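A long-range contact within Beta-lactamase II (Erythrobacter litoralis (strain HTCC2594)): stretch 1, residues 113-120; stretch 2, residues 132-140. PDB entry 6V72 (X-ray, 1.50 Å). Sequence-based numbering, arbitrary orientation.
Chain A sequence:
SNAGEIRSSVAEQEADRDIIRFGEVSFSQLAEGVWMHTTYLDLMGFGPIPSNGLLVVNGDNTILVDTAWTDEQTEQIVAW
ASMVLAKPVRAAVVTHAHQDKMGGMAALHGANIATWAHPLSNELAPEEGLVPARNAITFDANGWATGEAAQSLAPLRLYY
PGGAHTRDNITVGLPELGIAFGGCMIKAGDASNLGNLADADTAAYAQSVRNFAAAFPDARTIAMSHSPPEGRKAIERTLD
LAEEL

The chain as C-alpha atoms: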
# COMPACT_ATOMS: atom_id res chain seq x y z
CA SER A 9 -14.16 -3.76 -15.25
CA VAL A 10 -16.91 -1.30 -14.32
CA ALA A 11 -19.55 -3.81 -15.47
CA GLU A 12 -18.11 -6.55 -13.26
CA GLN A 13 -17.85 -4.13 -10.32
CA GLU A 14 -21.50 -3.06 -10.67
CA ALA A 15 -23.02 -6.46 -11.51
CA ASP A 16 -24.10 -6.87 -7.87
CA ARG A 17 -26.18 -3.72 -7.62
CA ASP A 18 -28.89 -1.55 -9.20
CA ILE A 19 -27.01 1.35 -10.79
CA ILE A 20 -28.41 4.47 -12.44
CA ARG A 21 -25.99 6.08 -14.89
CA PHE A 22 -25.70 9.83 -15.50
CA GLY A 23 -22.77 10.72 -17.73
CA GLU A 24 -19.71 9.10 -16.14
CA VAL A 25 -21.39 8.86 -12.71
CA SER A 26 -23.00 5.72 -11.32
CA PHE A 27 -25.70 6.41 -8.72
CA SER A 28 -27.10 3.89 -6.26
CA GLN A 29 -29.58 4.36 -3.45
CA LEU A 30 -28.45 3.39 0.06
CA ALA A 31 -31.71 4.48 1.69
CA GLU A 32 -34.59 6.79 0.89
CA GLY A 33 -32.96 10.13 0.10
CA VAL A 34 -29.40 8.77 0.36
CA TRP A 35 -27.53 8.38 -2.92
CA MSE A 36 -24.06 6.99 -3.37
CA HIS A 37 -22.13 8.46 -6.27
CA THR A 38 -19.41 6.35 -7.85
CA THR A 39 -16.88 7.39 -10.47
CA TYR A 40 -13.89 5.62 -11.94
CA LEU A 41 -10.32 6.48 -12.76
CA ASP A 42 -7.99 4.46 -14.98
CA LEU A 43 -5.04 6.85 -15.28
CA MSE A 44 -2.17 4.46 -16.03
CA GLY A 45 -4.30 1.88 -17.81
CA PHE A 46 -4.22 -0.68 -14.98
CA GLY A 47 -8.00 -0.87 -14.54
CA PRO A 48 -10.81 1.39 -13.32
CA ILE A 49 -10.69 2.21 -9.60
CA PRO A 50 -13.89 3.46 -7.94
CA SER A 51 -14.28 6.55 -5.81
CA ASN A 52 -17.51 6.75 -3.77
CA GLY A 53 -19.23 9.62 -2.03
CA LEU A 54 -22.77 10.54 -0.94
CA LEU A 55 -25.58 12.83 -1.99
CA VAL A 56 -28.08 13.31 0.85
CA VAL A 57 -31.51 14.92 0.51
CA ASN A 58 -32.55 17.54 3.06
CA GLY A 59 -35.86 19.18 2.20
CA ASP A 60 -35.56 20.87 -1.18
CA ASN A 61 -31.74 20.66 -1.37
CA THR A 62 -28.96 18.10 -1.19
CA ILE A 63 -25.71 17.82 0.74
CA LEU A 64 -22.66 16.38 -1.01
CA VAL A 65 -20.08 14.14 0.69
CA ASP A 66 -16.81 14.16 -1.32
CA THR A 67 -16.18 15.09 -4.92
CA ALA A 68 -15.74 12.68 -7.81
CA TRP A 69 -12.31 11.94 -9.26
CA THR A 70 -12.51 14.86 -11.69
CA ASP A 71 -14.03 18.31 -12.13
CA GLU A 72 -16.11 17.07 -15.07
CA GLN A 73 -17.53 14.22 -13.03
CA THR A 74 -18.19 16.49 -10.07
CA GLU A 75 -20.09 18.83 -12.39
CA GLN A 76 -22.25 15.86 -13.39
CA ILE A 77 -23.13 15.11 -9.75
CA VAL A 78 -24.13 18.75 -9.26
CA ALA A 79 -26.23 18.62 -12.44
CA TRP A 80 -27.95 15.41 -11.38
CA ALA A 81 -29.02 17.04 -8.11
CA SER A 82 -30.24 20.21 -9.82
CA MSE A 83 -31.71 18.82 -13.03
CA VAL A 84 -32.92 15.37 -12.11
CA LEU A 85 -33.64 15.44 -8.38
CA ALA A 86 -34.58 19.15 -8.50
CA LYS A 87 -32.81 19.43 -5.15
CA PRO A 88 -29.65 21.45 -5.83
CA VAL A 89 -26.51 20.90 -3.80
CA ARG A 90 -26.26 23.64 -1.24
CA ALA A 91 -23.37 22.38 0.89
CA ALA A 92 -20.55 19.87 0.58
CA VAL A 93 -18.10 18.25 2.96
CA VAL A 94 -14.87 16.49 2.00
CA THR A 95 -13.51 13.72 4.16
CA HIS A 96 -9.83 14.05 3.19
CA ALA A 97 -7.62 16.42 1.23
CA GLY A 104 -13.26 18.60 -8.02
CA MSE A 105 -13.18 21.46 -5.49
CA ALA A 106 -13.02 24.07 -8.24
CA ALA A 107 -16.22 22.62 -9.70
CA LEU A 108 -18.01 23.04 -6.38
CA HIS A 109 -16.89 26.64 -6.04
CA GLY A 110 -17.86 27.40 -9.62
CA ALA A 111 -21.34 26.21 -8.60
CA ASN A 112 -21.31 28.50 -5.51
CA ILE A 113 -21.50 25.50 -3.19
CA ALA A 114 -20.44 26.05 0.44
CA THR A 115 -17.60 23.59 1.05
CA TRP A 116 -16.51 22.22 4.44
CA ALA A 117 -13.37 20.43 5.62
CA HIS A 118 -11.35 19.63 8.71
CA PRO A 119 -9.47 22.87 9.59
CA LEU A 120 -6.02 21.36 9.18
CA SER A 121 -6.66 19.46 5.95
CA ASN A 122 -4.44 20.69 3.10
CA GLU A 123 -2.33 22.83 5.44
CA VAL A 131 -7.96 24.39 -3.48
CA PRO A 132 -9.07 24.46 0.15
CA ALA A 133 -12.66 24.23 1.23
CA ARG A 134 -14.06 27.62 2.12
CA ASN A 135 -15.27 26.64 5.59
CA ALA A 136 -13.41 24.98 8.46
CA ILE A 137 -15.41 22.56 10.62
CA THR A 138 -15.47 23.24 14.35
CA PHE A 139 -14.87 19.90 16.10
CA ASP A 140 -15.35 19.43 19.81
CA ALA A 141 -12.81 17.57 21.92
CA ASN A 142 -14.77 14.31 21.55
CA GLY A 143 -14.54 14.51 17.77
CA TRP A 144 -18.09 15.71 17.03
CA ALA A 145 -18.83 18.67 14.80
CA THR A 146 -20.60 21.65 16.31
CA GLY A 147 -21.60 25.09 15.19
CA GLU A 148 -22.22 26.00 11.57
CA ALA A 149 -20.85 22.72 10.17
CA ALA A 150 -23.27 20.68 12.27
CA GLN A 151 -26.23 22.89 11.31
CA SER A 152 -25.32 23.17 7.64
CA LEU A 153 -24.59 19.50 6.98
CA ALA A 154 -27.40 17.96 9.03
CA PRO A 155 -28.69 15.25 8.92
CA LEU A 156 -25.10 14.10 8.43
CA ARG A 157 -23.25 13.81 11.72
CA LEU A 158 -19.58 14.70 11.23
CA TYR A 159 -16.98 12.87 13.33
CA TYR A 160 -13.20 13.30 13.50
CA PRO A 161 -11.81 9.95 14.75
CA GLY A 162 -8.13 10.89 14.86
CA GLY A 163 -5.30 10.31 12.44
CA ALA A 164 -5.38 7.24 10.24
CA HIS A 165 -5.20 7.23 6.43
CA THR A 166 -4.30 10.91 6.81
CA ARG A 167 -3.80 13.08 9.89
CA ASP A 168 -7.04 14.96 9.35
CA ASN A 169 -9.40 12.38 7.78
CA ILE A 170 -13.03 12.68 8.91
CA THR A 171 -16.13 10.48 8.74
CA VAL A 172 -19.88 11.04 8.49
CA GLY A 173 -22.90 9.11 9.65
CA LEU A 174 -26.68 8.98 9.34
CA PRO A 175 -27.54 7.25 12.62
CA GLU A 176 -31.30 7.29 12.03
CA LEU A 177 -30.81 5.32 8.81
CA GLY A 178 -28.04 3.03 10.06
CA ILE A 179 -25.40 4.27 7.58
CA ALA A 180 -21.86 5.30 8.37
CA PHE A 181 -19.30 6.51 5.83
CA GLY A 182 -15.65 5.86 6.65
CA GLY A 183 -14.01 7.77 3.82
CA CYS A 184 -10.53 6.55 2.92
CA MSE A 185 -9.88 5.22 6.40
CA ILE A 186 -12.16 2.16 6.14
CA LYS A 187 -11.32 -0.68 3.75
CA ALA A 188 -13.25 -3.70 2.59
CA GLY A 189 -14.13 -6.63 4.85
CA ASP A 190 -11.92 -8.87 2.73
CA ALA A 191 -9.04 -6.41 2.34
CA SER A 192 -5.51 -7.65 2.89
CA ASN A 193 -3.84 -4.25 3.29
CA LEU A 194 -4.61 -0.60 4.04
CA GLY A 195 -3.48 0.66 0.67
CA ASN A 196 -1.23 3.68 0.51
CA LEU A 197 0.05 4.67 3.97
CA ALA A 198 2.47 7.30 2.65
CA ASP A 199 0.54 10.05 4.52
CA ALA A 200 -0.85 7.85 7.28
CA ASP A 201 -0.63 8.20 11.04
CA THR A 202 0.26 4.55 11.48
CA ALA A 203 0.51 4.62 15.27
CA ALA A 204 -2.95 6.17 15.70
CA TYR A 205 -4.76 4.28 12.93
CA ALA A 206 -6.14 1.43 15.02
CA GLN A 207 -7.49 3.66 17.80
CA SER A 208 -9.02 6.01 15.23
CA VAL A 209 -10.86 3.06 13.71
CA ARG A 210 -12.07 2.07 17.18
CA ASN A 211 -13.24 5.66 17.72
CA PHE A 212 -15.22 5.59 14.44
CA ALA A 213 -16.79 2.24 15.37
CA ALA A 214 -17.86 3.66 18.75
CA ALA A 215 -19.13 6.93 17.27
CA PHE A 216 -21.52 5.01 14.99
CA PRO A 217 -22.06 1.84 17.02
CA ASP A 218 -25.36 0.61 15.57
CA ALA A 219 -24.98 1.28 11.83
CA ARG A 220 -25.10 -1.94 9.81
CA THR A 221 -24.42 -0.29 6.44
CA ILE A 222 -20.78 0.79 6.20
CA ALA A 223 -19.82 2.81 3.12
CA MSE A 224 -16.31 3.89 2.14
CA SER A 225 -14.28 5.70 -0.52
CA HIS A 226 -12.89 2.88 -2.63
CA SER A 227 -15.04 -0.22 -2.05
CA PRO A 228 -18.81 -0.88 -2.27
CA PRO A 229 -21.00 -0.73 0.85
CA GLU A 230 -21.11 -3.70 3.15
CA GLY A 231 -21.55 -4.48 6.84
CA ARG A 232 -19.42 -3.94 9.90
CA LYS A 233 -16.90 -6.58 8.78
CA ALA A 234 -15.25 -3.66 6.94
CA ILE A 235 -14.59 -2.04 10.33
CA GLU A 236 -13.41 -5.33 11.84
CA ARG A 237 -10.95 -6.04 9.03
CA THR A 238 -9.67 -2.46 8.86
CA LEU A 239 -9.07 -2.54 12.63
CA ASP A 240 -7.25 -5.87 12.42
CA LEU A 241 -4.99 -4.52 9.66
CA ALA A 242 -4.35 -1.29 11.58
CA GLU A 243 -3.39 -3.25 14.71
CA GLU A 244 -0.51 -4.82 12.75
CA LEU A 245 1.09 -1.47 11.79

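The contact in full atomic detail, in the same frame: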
# COMPACT_ATOMS: atom_id res chain seq x y z
N ILE A 113 -21.17 26.42 -4.26
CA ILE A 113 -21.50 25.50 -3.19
C ILE A 113 -20.58 25.74 -1.99
O ILE A 113 -19.36 25.82 -2.15
CB ILE A 113 -21.38 24.05 -3.67
CG1 ILE A 113 -22.45 23.79 -4.74
CG2 ILE A 113 -21.54 23.07 -2.51
CD1 ILE A 113 -22.21 22.51 -5.55
N ALA A 114 -21.18 25.87 -0.80
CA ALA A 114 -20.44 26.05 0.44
C ALA A 114 -19.74 24.74 0.80
O ALA A 114 -20.40 23.74 1.07
CB ALA A 114 -21.38 26.45 1.57
N THR A 115 -18.42 24.78 0.87
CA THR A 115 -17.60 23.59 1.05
C THR A 115 -16.98 23.59 2.44
O THR A 115 -16.56 24.64 2.93
CB THR A 115 -16.51 23.57 -0.00
OG1 THR A 115 -15.87 24.86 -0.03
CG2 THR A 115 -17.13 23.30 -1.37
N TRP A 116 -16.92 22.41 3.05
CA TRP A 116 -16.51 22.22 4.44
C TRP A 116 -15.41 21.18 4.52
O TRP A 116 -15.48 20.16 3.82
CB TRP A 116 -17.71 21.77 5.30
CG TRP A 116 -18.71 22.85 5.49
CD1 TRP A 116 -19.74 23.17 4.65
CD2 TRP A 116 -18.73 23.80 6.55
NE1 TRP A 116 -20.43 24.25 5.15
CE2 TRP A 116 -19.83 24.66 6.31
CE3 TRP A 116 -17.94 24.01 7.69
CZ2 TRP A 116 -20.15 25.71 7.17
CZ3 TRP A 116 -18.26 25.04 8.53
CH2 TRP A 116 -19.35 25.89 8.27
N ALA A 117 -14.43 21.40 5.40
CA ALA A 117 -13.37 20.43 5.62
C ALA A 117 -12.83 20.58 7.03
O ALA A 117 -13.03 21.61 7.68
CB ALA A 117 -12.21 20.59 4.63
N HIS A 118 -12.14 19.52 7.49
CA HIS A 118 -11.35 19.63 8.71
C HIS A 118 -10.43 20.85 8.61
O HIS A 118 -9.84 21.09 7.55
CB HIS A 118 -10.53 18.35 8.89
CG HIS A 118 -9.86 18.26 10.23
ND1 HIS A 118 -8.78 19.04 10.58
CD2 HIS A 118 -10.13 17.48 11.31
CE1 HIS A 118 -8.42 18.76 11.82
NE2 HIS A 118 -9.21 17.81 12.28
N PRO A 119 -10.25 21.62 9.70
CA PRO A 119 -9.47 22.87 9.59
C PRO A 119 -8.03 22.67 9.18
O PRO A 119 -7.42 23.61 8.65
CB PRO A 119 -9.55 23.48 11.00
CG PRO A 119 -10.11 22.43 11.87
CD PRO A 119 -10.90 21.49 11.01
N LEU A 120 -7.44 21.51 9.47
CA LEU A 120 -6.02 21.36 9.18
C LEU A 120 -5.79 20.59 7.89
O LEU A 120 -4.64 20.40 7.49
CB LEU A 120 -5.29 20.71 10.37
CG LEU A 120 -5.36 21.49 11.68
CD1 LEU A 120 -4.52 20.81 12.79
CD2 LEU A 120 -4.95 22.97 11.48
N PRO A 132 -8.45 24.79 -1.14
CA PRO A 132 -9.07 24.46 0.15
C PRO A 132 -10.57 24.67 0.12
O PRO A 132 -11.10 25.48 -0.65
CB PRO A 132 -8.39 25.43 1.12
CG PRO A 132 -8.07 26.62 0.27
CD PRO A 132 -7.76 26.08 -1.11
N ALA A 133 -11.26 23.92 0.97
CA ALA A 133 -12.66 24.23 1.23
C ALA A 133 -12.76 25.61 1.85
O ALA A 133 -11.84 26.09 2.54
CB ALA A 133 -13.30 23.19 2.15
N ARG A 134 -13.89 26.26 1.62
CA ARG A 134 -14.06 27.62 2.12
C ARG A 134 -14.22 27.63 3.64
O ARG A 134 -13.74 28.56 4.31
CB ARG A 134 -15.26 28.27 1.43
CG ARG A 134 -15.04 28.49 -0.08
CD ARG A 134 -15.96 29.56 -0.62
NE ARG A 134 -15.99 29.61 -2.08
CZ ARG A 134 -15.01 30.08 -2.84
NH1 ARG A 134 -13.89 30.52 -2.28
NH2 ARG A 134 -15.15 30.11 -4.16
N ASN A 135 -14.84 26.60 4.20
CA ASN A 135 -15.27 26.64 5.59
C ASN A 135 -14.57 25.55 6.39
O ASN A 135 -14.53 24.39 5.97
CB ASN A 135 -16.78 26.46 5.66
CG ASN A 135 -17.51 27.52 4.89
OD1 ASN A 135 -17.58 28.67 5.33
ND2 ASN A 135 -18.07 27.14 3.75
N ALA A 136 -14.07 25.92 7.55
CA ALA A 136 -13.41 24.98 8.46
C ALA A 136 -14.40 24.48 9.51
O ALA A 136 -14.99 25.29 10.23
CB ALA A 136 -12.24 25.67 9.15
N ILE A 137 -14.52 23.16 9.62
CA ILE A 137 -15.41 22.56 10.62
C ILE A 137 -14.88 22.85 12.02
O ILE A 137 -13.68 22.72 12.29
CB ILE A 137 -15.52 21.05 10.38
CG1 ILE A 137 -16.09 20.74 8.99
CG2 ILE A 137 -16.33 20.36 11.48
CD1 ILE A 137 -15.81 19.26 8.55
N THR A 138 -15.79 23.20 12.92
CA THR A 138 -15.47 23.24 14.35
C THR A 138 -15.77 21.87 14.95
O THR A 138 -16.93 21.45 14.97
CB THR A 138 -16.25 24.33 15.07
OG1 THR A 138 -17.66 24.11 14.91
CG2 THR A 138 -15.89 25.68 14.51
N PHE A 139 -14.73 21.20 15.46
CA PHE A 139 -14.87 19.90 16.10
C PHE A 139 -14.70 20.07 17.61
O PHE A 139 -13.79 20.78 18.06
CB PHE A 139 -13.84 18.89 15.60
CG PHE A 139 -14.18 18.29 14.25
CD1 PHE A 139 -15.27 17.45 14.11
CD2 PHE A 139 -13.41 18.58 13.13
CE1 PHE A 139 -15.60 16.89 12.90
CE2 PHE A 139 -13.72 18.02 11.89
CZ PHE A 139 -14.83 17.16 11.77
N ASP A 140 -15.57 19.42 18.37
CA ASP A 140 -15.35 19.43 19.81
C ASP A 140 -14.29 18.38 20.18
O ASP A 140 -13.80 17.63 19.34
CB ASP A 140 -16.67 19.28 20.59
CG ASP A 140 -17.27 17.88 20.60
OD1 ASP A 140 -16.57 16.87 20.37
OD2 ASP A 140 -18.49 17.79 20.90

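Two short strands, 114-117 and 135-136, pair in parallel. Three backbone hydrogen bonds run along the pairing. Asn-135 N donates to Thr-115 O at 2.9 Å. Ala-117 N donates to Asn-135 O at 3.0 Å. Ile-137 N donates to Ala-117 O at 2.9 Å and is nearly straight, with an N-H...O angle of 173°. Asn-135 therefore bonds through both its N and its O to the residues before and after Trp-116, as expected of a parallel bridge.

Two side chains extend this ladder. Thr-115, with chi1 in the p rotamer, places OG1 2.9 Å from Arg-134 N and accepts its hydrogen at 173°. The same hydroxyl is also hydrogen-bonded elsewhere in the structure. A threonine suits this buried position because its short hydroxyl can satisfy a backbone amide just ahead of the strand pairing. Asn-135 ND2 donates to Thr-115 O at 3.0 Å, so that carbonyl receives both the backbone and the side-chain NH of one asparagine.

Weaker contacts lie between these bonds. Trp-116 CA approaches Asn-135 O at 3.3 Å, and Ala-136 CA approaches Ala-117 O at 3.5 Å. Both are CA-H...O contacts of the kind common between strands.

Trp-116 and Asn-135 share one face of the sheet. Asn-135 CB sits 3.3 Å from the centroid of the Trp-116 six-membered ring, almost on the ring normal. This is a CH-pi contact. The backbone places CB over that ring; the side-chain torsions, chi1 m and chi2 -73°, bring ND2 to the Thr-115 carbonyl. At the edge of the indole, Trp-116 CZ3 lies 3.7 Å from Ala-136 O. Ile-137 adds an apolar contact, CG1 to Trp-116 CE3, at 4.0 Å.

Ala-117 and Ala-136 point to the other face. The small methyls of Ala-117 and Ala-133 meet, CB to CB, at 3.8 Å. Pro-119 CB lies 3.9 Å from Ala-136 CB.

Beyond the strand, packing takes over. Ile-137 is buried, and its CD1 comes within 3.8 Å of His-118 N. Pro-119 has no N-H to donate and meets the second stretch through its ring carbons: its CD lies 3.3 Å from Ile-137 O and 4.4 Å from Phe-139 CD2, at the edge of the phenyl ring. The His-118 and Phe-139 rings meet obliquely, with centroids 5.5 Å apart. His-118 ND1 accepts a hydrogen bond from Leu-120 N at 3.0 Å, which helps fix the imidazole beside Phe-139. Together the stretches bury 604 Å², counting both sides.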